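Local structure of transcriptional regulator (Vibrio vulnificus, 4IVN) at residues A[71-76]-A[229-233]; A[7-11]-A[61-65]; A[100-105]-A[237-241]. The protein probably represses transcription of the nan operon for sialic acid catabolism, binding N-acetylmannosamine 6-phosphate through its SIS domain and DNA through an RpiR-type helix-turn-helix domain. All coordinates share one frame. Residue numbers count along the deposited sequence, not the author numbering.

Contact 1 of 3, residues A[71-76]-A[229-233]; sequences RMALAV and EGPLT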
ATOM      1  N   ARG A  71      11.060  13.927 -21.056  1.00 33.14           N
ATOM      2  CA  ARG A  71       9.747  14.069 -20.438  1.00 30.96           C
ATOM      3  C   ARG A  71       9.911  14.721 -19.028  1.00 30.94           C
ATOM      4  O   ARG A  71       9.125  15.539 -18.619  1.00 31.69           O
ATOM      5  CB  ARG A  71       9.077  12.716 -20.318  1.00 31.36           C
ATOM      6  CG  ARG A  71       7.559  12.831 -20.063  1.00 37.50           C
ATOM      7  CD  ARG A  71       7.013  11.407 -19.915  1.00 39.36           C
ATOM      8  NE  ARG A  71       7.321  10.931 -18.555  1.00 33.84           N
ATOM      9  CZ  ARG A  71       6.562  10.098 -17.819  1.00 40.34           C
ATOM     10  NH1 ARG A  71       5.443   9.571 -18.306  1.00 40.55           N
ATOM     11  NH2 ARG A  71       6.965   9.738 -16.575  1.00 38.06           N
ATOM     12  N   MET A  72      10.956  14.325 -18.299  1.00 30.52           N
ATOM     13  CA  MET A  72      11.259  14.961 -16.994  1.00 31.07           C
ATOM     14  C   MET A  72      11.490  16.496 -17.164  1.00 37.86           C
ATOM     15  O   MET A  72      10.892  17.319 -16.422  1.00 35.91           O
ATOM     16  CB  MET A  72      12.559  14.323 -16.444  1.00 30.13           C
ATOM     17  CG  MET A  72      13.068  14.876 -15.097  1.00 34.11           C
ATOM     18  SD  MET A  72      12.103  14.212 -13.663  1.00 37.82           S
ATOM     19  CE  MET A  72      11.123  15.688 -13.413  1.00 36.99           C
ATOM     20  N   ALA A  73      12.371  16.886 -18.113  1.00 34.56           N
ATOM     21  CA  ALA A  73      12.563  18.352 -18.346  1.00 37.46           C
ATOM     22  C   ALA A  73      11.251  18.996 -18.714  1.00 38.12           C
ATOM     23  O   ALA A  73      10.957  20.168 -18.327  1.00 40.11           O
ATOM     24  CB  ALA A  73      13.560  18.601 -19.461  1.00 39.86           C
ATOM     25  N   LEU A  74      10.474  18.278 -19.510  1.00 37.81           N
ATOM     26  CA  LEU A  74       9.192  18.838 -19.897  1.00 36.77           C
ATOM     27  C   LEU A  74       8.358  19.201 -18.662  1.00 38.94           C
ATOM     28  O   LEU A  74       7.811  20.345 -18.557  1.00 35.78           O
ATOM     29  CB  LEU A  74       8.438  17.870 -20.821  1.00 36.57           C
ATOM     30  CG  LEU A  74       7.014  18.323 -21.163  1.00 36.01           C
ATOM     31  CD1 LEU A  74       7.030  19.668 -21.961  1.00 40.19           C
ATOM     32  CD2 LEU A  74       6.297  17.285 -21.994  1.00 34.53           C
ATOM     33  N   ALA A  75       8.247  18.244 -17.718  1.00 36.22           N
ATOM     34  CA  ALA A  75       7.346  18.433 -16.560  1.00 39.53           C
ATOM     35  C   ALA A  75       7.881  19.594 -15.702  1.00 42.03           C
ATOM     36  O   ALA A  75       7.125  20.405 -15.185  1.00 41.98           O
ATOM     37  CB  ALA A  75       7.187  17.105 -15.734  1.00 35.99           C
ATOM     38  N   VAL A  76       9.205  19.676 -15.572  1.00 43.81           N
ATOM     39  CA  VAL A  76       9.830  20.733 -14.784  1.00 43.37           C
ATOM     40  C   VAL A  76       9.579  22.070 -15.478  1.00 46.98           C
ATOM     41  O   VAL A  76       9.238  23.047 -14.790  1.00 52.07           O
ATOM     42  CB  VAL A  76      11.332  20.495 -14.601  1.00 40.62           C
ATOM     43  CG1 VAL A  76      12.024  21.709 -13.941  1.00 43.16           C
ATOM     44  CG2 VAL A  76      11.547  19.254 -13.747  1.00 44.04           C
ATOM     45  N   GLU A 229       1.099   7.959 -13.978  1.00 31.28           N
ATOM     46  CA  GLU A 229       2.053   8.838 -13.252  1.00 29.28           C
ATOM     47  C   GLU A 229       2.833   9.699 -14.220  1.00 30.23           C
ATOM     48  O   GLU A 229       3.012   9.295 -15.351  1.00 35.50           O
ATOM     49  CB  GLU A 229       3.060   7.931 -12.468  1.00 30.45           C
ATOM     50  CG  GLU A 229       2.291   7.264 -11.350  1.00 30.55           C
ATOM     51  CD  GLU A 229       3.158   6.618 -10.344  1.00 33.82           C
ATOM     52  OE1 GLU A 229       4.305   6.227 -10.676  1.00 35.26           O
ATOM     53  OE2 GLU A 229       2.686   6.431  -9.217  1.00 33.05           O
ATOM     54  N   GLY A 230       3.338  10.853 -13.783  1.00 28.87           N
ATOM     55  CA  GLY A 230       4.210  11.731 -14.621  1.00 31.12           C
ATOM     56  C   GLY A 230       5.523  11.846 -13.850  1.00 34.23           C
ATOM     57  O   GLY A 230       5.621  11.306 -12.725  1.00 36.84           O
ATOM     58  N   PRO A 231       6.505  12.581 -14.402  1.00 33.88           N
ATOM     59  CA  PRO A 231       7.823  12.649 -13.843  1.00 34.91           C
ATOM     60  C   PRO A 231       7.805  13.168 -12.413  1.00 35.15           C
ATOM     61  O   PRO A 231       8.722  12.849 -11.654  1.00 29.72           O
ATOM     62  CB  PRO A 231       8.547  13.662 -14.779  1.00 34.13           C
ATOM     63  CG  PRO A 231       7.873  13.398 -16.148  1.00 36.11           C
ATOM     64  CD  PRO A 231       6.417  13.387 -15.650  1.00 37.15           C
ATOM     65  N   LEU A 232       6.842  14.021 -12.077  1.00 33.04           N
ATOM     66  CA  LEU A 232       6.832  14.662 -10.776  1.00 35.50           C
ATOM     67  C   LEU A 232       5.702  14.096  -9.868  1.00 36.14           C
ATOM     68  O   LEU A 232       5.543  14.577  -8.730  1.00 34.68           O
ATOM     69  CB  LEU A 232       6.589  16.165 -10.929  1.00 36.97           C
ATOM     70  CG  LEU A 232       7.742  16.977 -11.508  1.00 40.58           C
ATOM     71  CD1 LEU A 232       7.324  18.436 -11.758  1.00 38.22           C
ATOM     72  CD2 LEU A 232       8.893  16.878 -10.511  1.00 38.34           C
ATOM     73  N   THR A 233       4.901  13.149 -10.385  1.00 30.76           N
ATOM     74  CA  THR A 233       3.890  12.481  -9.543  1.00 34.57           C
ATOM     75  C   THR A 233       4.094  10.970  -9.334  1.00 33.17           C
ATOM     76  O   THR A 233       3.165  10.203  -9.189  1.00 34.74           O
ATOM     77  CB  THR A 233       2.490  12.833 -10.157  1.00 37.93           C
ATOM     78  OG1 THR A 233       2.481  12.347 -11.485  1.00 37.25           O
ATOM     79  CG2 THR A 233       2.271  14.378 -10.251  1.00 40.75           C
TER
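P231 is the wedge of this contact: its ring, pointed at helix 67-78, meets three side chains of 71-76. P231 CG lies 3.5 Å from R71 NE and 3.8 Å from A75 CB, and P231 CB is 3.6 Å from M72 CE. R71 reaches along the loop, laying one face of its guanidinium over P231 CD and G230 CA; this is van der Waals cover, for the polar partner of NH1 is the carbonyl of Q39. Within the loop, G230 to T233 form a type I beta turn, closed by T233 N to G230 O (3.1 Å) and tightened by G230 N to T233 OG1 (2.9 Å). It joins the helix-turn-helix domain to the SIS domain at the sugar-phosphate pocket, where G230 and P231 themselves touch the bound ManNAc-6-phosphate. L232, next in the turn, sets CD2 3.8 Å from M72 CE and CD1 4.2 Å from A75 CB. I273 and Q266 of the second subunit pack on M72 and L232 respectively.

Contact 2 of 3, residues A[7-11]-A[61-65]; sequences LLVRL and DMGYK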
ATOM      1  N   LEU A   7      12.837  24.311 -22.420  1.00 58.71           N
ATOM      2  CA  LEU A   7      12.699  23.164 -23.315  1.00 53.24           C
ATOM      3  C   LEU A   7      11.562  23.475 -24.326  1.00 52.37           C
ATOM      4  O   LEU A   7      11.691  23.165 -25.528  1.00 51.26           O
ATOM      5  CB  LEU A   7      12.373  21.842 -22.597  1.00 50.90           C
ATOM      6  CG  LEU A   7      12.016  20.669 -23.523  1.00 49.25           C
ATOM      7  CD1 LEU A   7      12.027  19.354 -22.768  1.00 47.98           C
ATOM      8  CD2 LEU A   7      10.629  20.852 -24.111  1.00 55.09           C
ATOM      9  N   LEU A   8      10.456  24.073 -23.866  1.00 48.71           N
ATOM     10  CA  LEU A   8       9.371  24.373 -24.819  1.00 52.64           C
ATOM     11  C   LEU A   8       9.724  25.483 -25.823  1.00 54.82           C
ATOM     12  O   LEU A   8       9.402  25.384 -27.029  1.00 53.15           O
ATOM     13  CB  LEU A   8       8.031  24.646 -24.132  1.00 56.78           C
ATOM     14  CG  LEU A   8       7.335  23.401 -23.556  1.00 59.35           C
ATOM     15  CD1 LEU A   8       6.171  23.827 -22.680  1.00 61.43           C
ATOM     16  CD2 LEU A   8       6.876  22.459 -24.661  1.00 61.52           C
ATOM     17  N   VAL A   9      10.410  26.517 -25.340  1.00 55.47           N
ATOM     18  CA  VAL A   9      10.948  27.547 -26.251  1.00 58.23           C
ATOM     19  C   VAL A   9      11.971  26.927 -27.215  1.00 57.99           C
ATOM     20  O   VAL A   9      11.950  27.242 -28.411  1.00 57.55           O
ATOM     21  CB  VAL A   9      11.599  28.768 -25.521  1.00 57.89           C
ATOM     22  CG1 VAL A   9      12.198  29.787 -26.550  1.00 59.10           C
ATOM     23  CG2 VAL A   9      10.595  29.391 -24.544  1.00 54.95           C
ATOM     24  N   ARG A  10      12.852  26.049 -26.711  1.00 60.02           N
ATOM     25  CA  ARG A  10      13.888  25.481 -27.567  1.00 59.43           C
ATOM     26  C   ARG A  10      13.259  24.635 -28.620  1.00 63.36           C
ATOM     27  O   ARG A  10      13.705  24.693 -29.777  1.00 63.30           O
ATOM     28  CB  ARG A  10      15.027  24.805 -26.806  1.00 60.57           C
ATOM     29  CG  ARG A  10      15.896  25.816 -26.051  1.00 65.64           C
ATOM     30  CD  ARG A  10      17.239  25.251 -25.604  1.00 73.54           C
ATOM     31  NE  ARG A  10      17.045  23.971 -24.932  1.00 83.65           N
ATOM     32  CZ  ARG A  10      16.965  22.795 -25.563  1.00 85.86           C
ATOM     33  NH1 ARG A  10      17.082  22.721 -26.888  1.00 89.12           N
ATOM     34  NH2 ARG A  10      16.754  21.693 -24.869  1.00 80.60           N
ATOM     35  N   LEU A  11      12.162  23.946 -28.268  1.00 61.15           N
ATOM     36  CA  LEU A  11      11.461  23.057 -29.225  1.00 57.08           C
ATOM     37  C   LEU A  11      10.928  23.893 -30.384  1.00 62.42           C
ATOM     38  O   LEU A  11      11.190  23.609 -31.567  1.00 64.23           O
ATOM     39  CB  LEU A  11      10.334  22.255 -28.555  1.00 51.02           C
ATOM     40  CG  LEU A  11       9.649  21.015 -29.197  1.00 48.59           C
ATOM     41  CD1 LEU A  11      10.575  20.016 -29.890  1.00 47.87           C
ATOM     42  CD2 LEU A  11       8.810  20.284 -28.149  1.00 47.01           C
ATOM     43  N   ASP A  61      18.119  14.843 -30.447  1.00 49.01           N
ATOM     44  CA  ASP A  61      18.451  16.004 -31.264  1.00 52.46           C
ATOM     45  C   ASP A  61      18.339  17.232 -30.411  1.00 57.44           C
ATOM     46  O   ASP A  61      19.006  18.261 -30.673  1.00 59.21           O
ATOM     47  CB  ASP A  61      17.528  16.143 -32.481  1.00 54.41           C
ATOM     48  CG  ASP A  61      17.915  15.217 -33.609  1.00 56.33           C
ATOM     49  OD1 ASP A  61      18.905  14.475 -33.472  1.00 52.76           O
ATOM     50  OD2 ASP A  61      17.217  15.226 -34.636  1.00 59.70           O
ATOM     51  N   MET A  62      17.505  17.143 -29.387  1.00 52.50           N
ATOM     52  CA  MET A  62      17.239  18.323 -28.574  1.00 51.82           C
ATOM     53  C   MET A  62      18.180  18.348 -27.420  1.00 52.66           C
ATOM     54  O   MET A  62      18.053  19.219 -26.573  1.00 47.02           O
ATOM     55  CB  MET A  62      15.830  18.345 -28.061  1.00 56.89           C
ATOM     56  CG  MET A  62      14.814  18.134 -29.160  1.00 59.05           C
ATOM     57  SD  MET A  62      13.679  19.399 -28.686  1.00 77.50           S
ATOM     58  CE  MET A  62      14.633  20.798 -29.314  1.00 50.44           C
ATOM     59  N   GLY A  63      19.134  17.410 -27.405  1.00 47.98           N
ATOM     60  CA  GLY A  63      20.176  17.411 -26.393  1.00 49.98           C
ATOM     61  C   GLY A  63      19.814  16.622 -25.136  1.00 50.07           C
ATOM     62  O   GLY A  63      20.451  16.784 -24.116  1.00 46.14           O
ATOM     63  N   TYR A  64      18.790  15.781 -25.195  1.00 47.27           N
ATOM     64  CA  TYR A  64      18.437  14.944 -24.030  1.00 46.70           C
ATOM     65  C   TYR A  64      18.964  13.559 -24.259  1.00 45.48           C
ATOM     66  O   TYR A  64      19.324  13.251 -25.386  1.00 42.82           O
ATOM     67  CB  TYR A  64      16.922  14.892 -23.817  1.00 44.76           C
ATOM     68  CG  TYR A  64      16.428  16.231 -23.427  1.00 41.30           C
ATOM     69  CD1 TYR A  64      16.503  16.673 -22.108  1.00 41.22           C
ATOM     70  CD2 TYR A  64      15.967  17.106 -24.401  1.00 45.04           C
ATOM     71  CE1 TYR A  64      16.096  17.947 -21.752  1.00 45.63           C
ATOM     72  CE2 TYR A  64      15.560  18.392 -24.061  1.00 48.41           C
ATOM     73  CZ  TYR A  64      15.640  18.799 -22.746  1.00 44.62           C
ATOM     74  OH  TYR A  64      15.184  20.059 -22.475  1.00 51.69           O
ATOM     75  N   LYS A  65      19.001  12.737 -23.212  1.00 43.57           N
ATOM     76  CA  LYS A  65      19.506  11.373 -23.343  1.00 47.04           C
ATOM     77  C   LYS A  65      18.515  10.468 -24.038  1.00 45.63           C
ATOM     78  O   LYS A  65      18.916   9.422 -24.601  1.00 46.32           O
ATOM     79  CB  LYS A  65      19.905  10.769 -22.006  1.00 48.73           C
ATOM     80  CG  LYS A  65      21.257  11.275 -21.545  1.00 62.37           C
ATOM     81  CD  LYS A  65      21.195  11.788 -20.129  1.00 64.02           C
ATOM     82  CE  LYS A  65      22.344  12.766 -19.927  1.00 72.21           C
ATOM     83  NZ  LYS A  65      21.861  14.019 -19.280  1.00 69.91           N
TER
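Two hydrogen bonds and two small apolar contacts hold the first helix of the probable DNA-binding domain against the turn that follows helix 52-61. The polar part belongs to R10. Its NH2 donates to the backbone carbonyl M62 O at 3.3 Å (N-H...O angle 141°) and, weakly, to Y64 OH, also at 3.3 Å but with an angle of only 123°. The tyrosine hydroxyl sits at the guanidinium edge, near its plane. The apolar part lies beside it. M62, with the most surface covered, brings SD to 3.4 Å from L11 CD1, while L7 CD1 packs 3.7 Å from Y64 CZ. A73, on helix 67-78, touches both L7 and Y64; A26 and I29 of helix 20-36 touch L11. Backbone shape presents these groups: G63, at positive phi, is the C-prime residue of a Schellman motif ending helix 52-61, so the chain turns sharply at G63, and the CA-to-CB bonds of M62 and Y64 both point toward helix 7-13. The contact thus ties the N-terminal helix to the rest of the RpiR-type helix-turn-helix domain. Because the better-aligned R10 bond ends on a main-chain oxygen, that link depends on the path of the turn, whereas the second, weak bond depends on the tyrosine hydroxyl.

Contact 3 of 3, residues A[100-105]-A[237-241]; sequences SAVDSL and FASKV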
ATOM      1  N   SER A 100      -9.315  12.881  -4.034  1.00 39.71           N
ATOM      2  CA  SER A 100      -8.600  12.387  -5.179  1.00 42.09           C
ATOM      3  C   SER A 100      -8.654  10.868  -5.202  1.00 39.63           C
ATOM      4  O   SER A 100      -8.791  10.266  -6.265  1.00 38.14           O
ATOM      5  CB  SER A 100      -7.127  12.779  -5.136  1.00 47.00           C
ATOM      6  OG  SER A 100      -7.029  14.151  -5.307  1.00 51.97           O
ATOM      7  N   ALA A 101      -8.355  10.264  -4.040  1.00 41.18           N
ATOM      8  CA  ALA A 101      -8.273   8.820  -3.941  1.00 37.26           C
ATOM      9  C   ALA A 101      -9.647   8.226  -4.230  1.00 40.05           C
ATOM     10  O   ALA A 101      -9.737   7.202  -4.919  1.00 41.58           O
ATOM     11  CB  ALA A 101      -7.725   8.410  -2.559  1.00 42.54           C
ATOM     12  N   VAL A 102     -10.726   8.878  -3.761  1.00 36.65           N
ATOM     13  CA  VAL A 102     -12.091   8.434  -4.132  1.00 39.26           C
ATOM     14  C   VAL A 102     -12.302   8.401  -5.610  1.00 40.19           C
ATOM     15  O   VAL A 102     -12.787   7.379  -6.142  1.00 37.37           O
ATOM     16  CB  VAL A 102     -13.210   9.249  -3.457  1.00 39.32           C
ATOM     17  CG1 VAL A 102     -14.579   8.912  -4.049  1.00 37.65           C
ATOM     18  CG2 VAL A 102     -13.206   8.903  -1.962  1.00 37.59           C
ATOM     19  N   ASP A 103     -11.911   9.489  -6.290  1.00 44.61           N
ATOM     20  CA  ASP A 103     -12.181   9.660  -7.750  1.00 44.64           C
ATOM     21  C   ASP A 103     -11.362   8.573  -8.447  1.00 39.39           C
ATOM     22  O   ASP A 103     -11.837   7.924  -9.339  1.00 39.33           O
ATOM     23  CB  ASP A 103     -11.677  11.025  -8.289  1.00 44.25           C
ATOM     24  CG  ASP A 103     -12.416  12.213  -7.702  1.00 48.96           C
ATOM     25  OD1 ASP A 103     -13.514  12.032  -7.194  1.00 44.27           O
ATOM     26  OD2 ASP A 103     -11.848  13.313  -7.703  1.00 53.52           O
ATOM     27  N   SER A 104     -10.121   8.398  -8.022  1.00 40.29           N
ATOM     28  CA  SER A 104      -9.319   7.322  -8.596  1.00 40.35           C
ATOM     29  C   SER A 104      -9.854   5.903  -8.486  1.00 38.02           C
ATOM     30  O   SER A 104      -9.673   5.094  -9.414  1.00 41.45           O
ATOM     31  CB  SER A 104      -7.906   7.383  -8.048  1.00 39.14           C
ATOM     32  OG  SER A 104      -7.347   8.491  -8.681  1.00 52.58           O
ATOM     33  N   LEU A 105     -10.386   5.566  -7.321  1.00 37.01           N
ATOM     34  CA  LEU A 105     -11.020   4.263  -7.109  1.00 34.88           C
ATOM     35  C   LEU A 105     -12.187   4.126  -8.029  1.00 38.10           C
ATOM     36  O   LEU A 105     -12.354   3.123  -8.694  1.00 37.80           O
ATOM     37  CB  LEU A 105     -11.450   4.118  -5.651  1.00 37.21           C
ATOM     38  CG  LEU A 105     -10.268   3.868  -4.684  1.00 34.89           C
ATOM     39  CD1 LEU A 105     -10.760   4.150  -3.269  1.00 35.96           C
ATOM     40  CD2 LEU A 105      -9.860   2.402  -4.799  1.00 34.19           C
ATOM     41  N   PHE A 237      -0.758   8.989  -4.166  1.00 29.62           N
ATOM     42  CA  PHE A 237      -1.664   8.007  -3.578  1.00 30.21           C
ATOM     43  C   PHE A 237      -2.856   7.747  -4.536  1.00 32.94           C
ATOM     44  O   PHE A 237      -3.338   6.656  -4.628  1.00 34.81           O
ATOM     45  CB  PHE A 237      -2.100   8.533  -2.212  1.00 33.29           C
ATOM     46  CG  PHE A 237      -3.112   7.689  -1.502  1.00 31.86           C
ATOM     47  CD1 PHE A 237      -2.931   6.309  -1.310  1.00 31.99           C
ATOM     48  CD2 PHE A 237      -4.310   8.290  -1.030  1.00 31.38           C
ATOM     49  CE1 PHE A 237      -3.873   5.553  -0.600  1.00 32.26           C
ATOM     50  CE2 PHE A 237      -5.229   7.515  -0.321  1.00 31.62           C
ATOM     51  CZ  PHE A 237      -5.034   6.181  -0.123  1.00 35.02           C
ATOM     52  N   ALA A 238      -3.256   8.734  -5.304  1.00 32.19           N
ATOM     53  CA  ALA A 238      -4.343   8.501  -6.211  1.00 40.10           C
ATOM     54  C   ALA A 238      -3.951   7.461  -7.333  1.00 40.82           C
ATOM     55  O   ALA A 238      -4.810   6.688  -7.784  1.00 36.66           O
ATOM     56  CB  ALA A 238      -4.895   9.829  -6.773  1.00 41.68           C
ATOM     57  N   SER A 239      -2.672   7.375  -7.692  1.00 35.52           N
ATOM     58  CA  SER A 239      -2.217   6.337  -8.628  1.00 34.89           C
ATOM     59  C   SER A 239      -2.080   4.956  -7.956  1.00 32.65           C
ATOM     60  O   SER A 239      -2.497   3.931  -8.529  1.00 31.59           O
ATOM     61  CB  SER A 239      -0.891   6.715  -9.237  1.00 33.93           C
ATOM     62  OG  SER A 239      -1.122   7.877  -9.999  1.00 31.01           O
ATOM     63  N   LYS A 240      -1.571   4.930  -6.742  1.00 30.82           N
ATOM     64  CA  LYS A 240      -1.362   3.675  -6.063  1.00 31.64           C
ATOM     65  C   LYS A 240      -2.687   3.077  -5.561  1.00 31.46           C
ATOM     66  O   LYS A 240      -2.825   1.865  -5.471  1.00 30.20           O
ATOM     67  CB  LYS A 240      -0.422   3.866  -4.862  1.00 28.42           C
ATOM     68  CG  LYS A 240       1.015   4.351  -5.205  1.00 32.44           C
ATOM     69  CD  LYS A 240       1.795   3.410  -6.188  1.00 29.16           C
ATOM     70  CE  LYS A 240       1.822   3.947  -7.611  1.00 35.50           C
ATOM     71  NZ  LYS A 240       2.789   3.127  -8.492  1.00 29.77           N
ATOM     72  N   VAL A 241      -3.652   3.924  -5.238  1.00 37.05           N
ATOM     73  CA  VAL A 241      -4.872   3.403  -4.657  1.00 36.73           C
ATOM     74  C   VAL A 241      -5.595   2.572  -5.706  1.00 35.06           C
ATOM     75  O   VAL A 241      -6.159   1.527  -5.398  1.00 35.63           O
ATOM     76  CB  VAL A 241      -5.741   4.497  -3.992  1.00 37.45           C
ATOM     77  CG1 VAL A 241      -6.544   5.255  -5.037  1.00 33.85           C
ATOM     78  CG2 VAL A 241      -6.692   3.835  -2.980  1.00 37.65           C
TER
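A238 CB points into helix 93-111 and overlaps S100 and S104, lying 4.0 Å from S100 CB and 3.4 Å from S104 OG. Here the helix that opens after the last strand of the parallel SIS-domain sheet, 237-257, packs on helix 93-111, which comes in the chain before that sheet. The two short segments run in broadly the same direction, crossing at -34° with axes 8.3 Å apart at closest approach. Small residues permit this: A101 and A238 bring their CA atoms to 4.5 Å. Larger side chains fill in along the seam. F237 CE2 reaches 3.5 Å from A101 CB, and V241, which has the most surface covered, sets CG1 4.2 Å from A101 CB and 3.9 Å from S104 CB; its CG2 is 3.9 Å from L105 CD2. The seam faces the dimer partner as well. L105 of the second subunit packs on both A101 and L105, V241 meets its own counterpart there, and F237 touches Y144 of that subunit, so helix-helix packing within the chain is continuous with packing between subunits. The polar part is slight. R227 NH1 is hydrogen-bonded to S104 OG, and that same OG lies 3.2 Å from A238 O and 3.3 Å from S100 O, both weak contacts.

From the N terminus, contact 2 closes first, bringing 61-65 back to helix 7-13 within the helix-turn-helix domain. Contact 1 opens at 71-76 and closes 153 residues later at 229-233, spanning the whole parallel sheet and tying helix 67-78 of that domain to the SIS-domain loop before helix 237-257. Contact 3 opens at 100-105 inside that span and closes at 237-241, tying helix 93-111 to helix 237-257; contacts 1 and 3 cross, while contact 2 stands in series with both. A73 packs on Y64 between contacts 1 and 2; a long, weak E229-K240 ion pair joins contacts 1 and 3, which both touch the second subunit. Contacts 2 and 3 stay about 22 Å apart (nearest atoms).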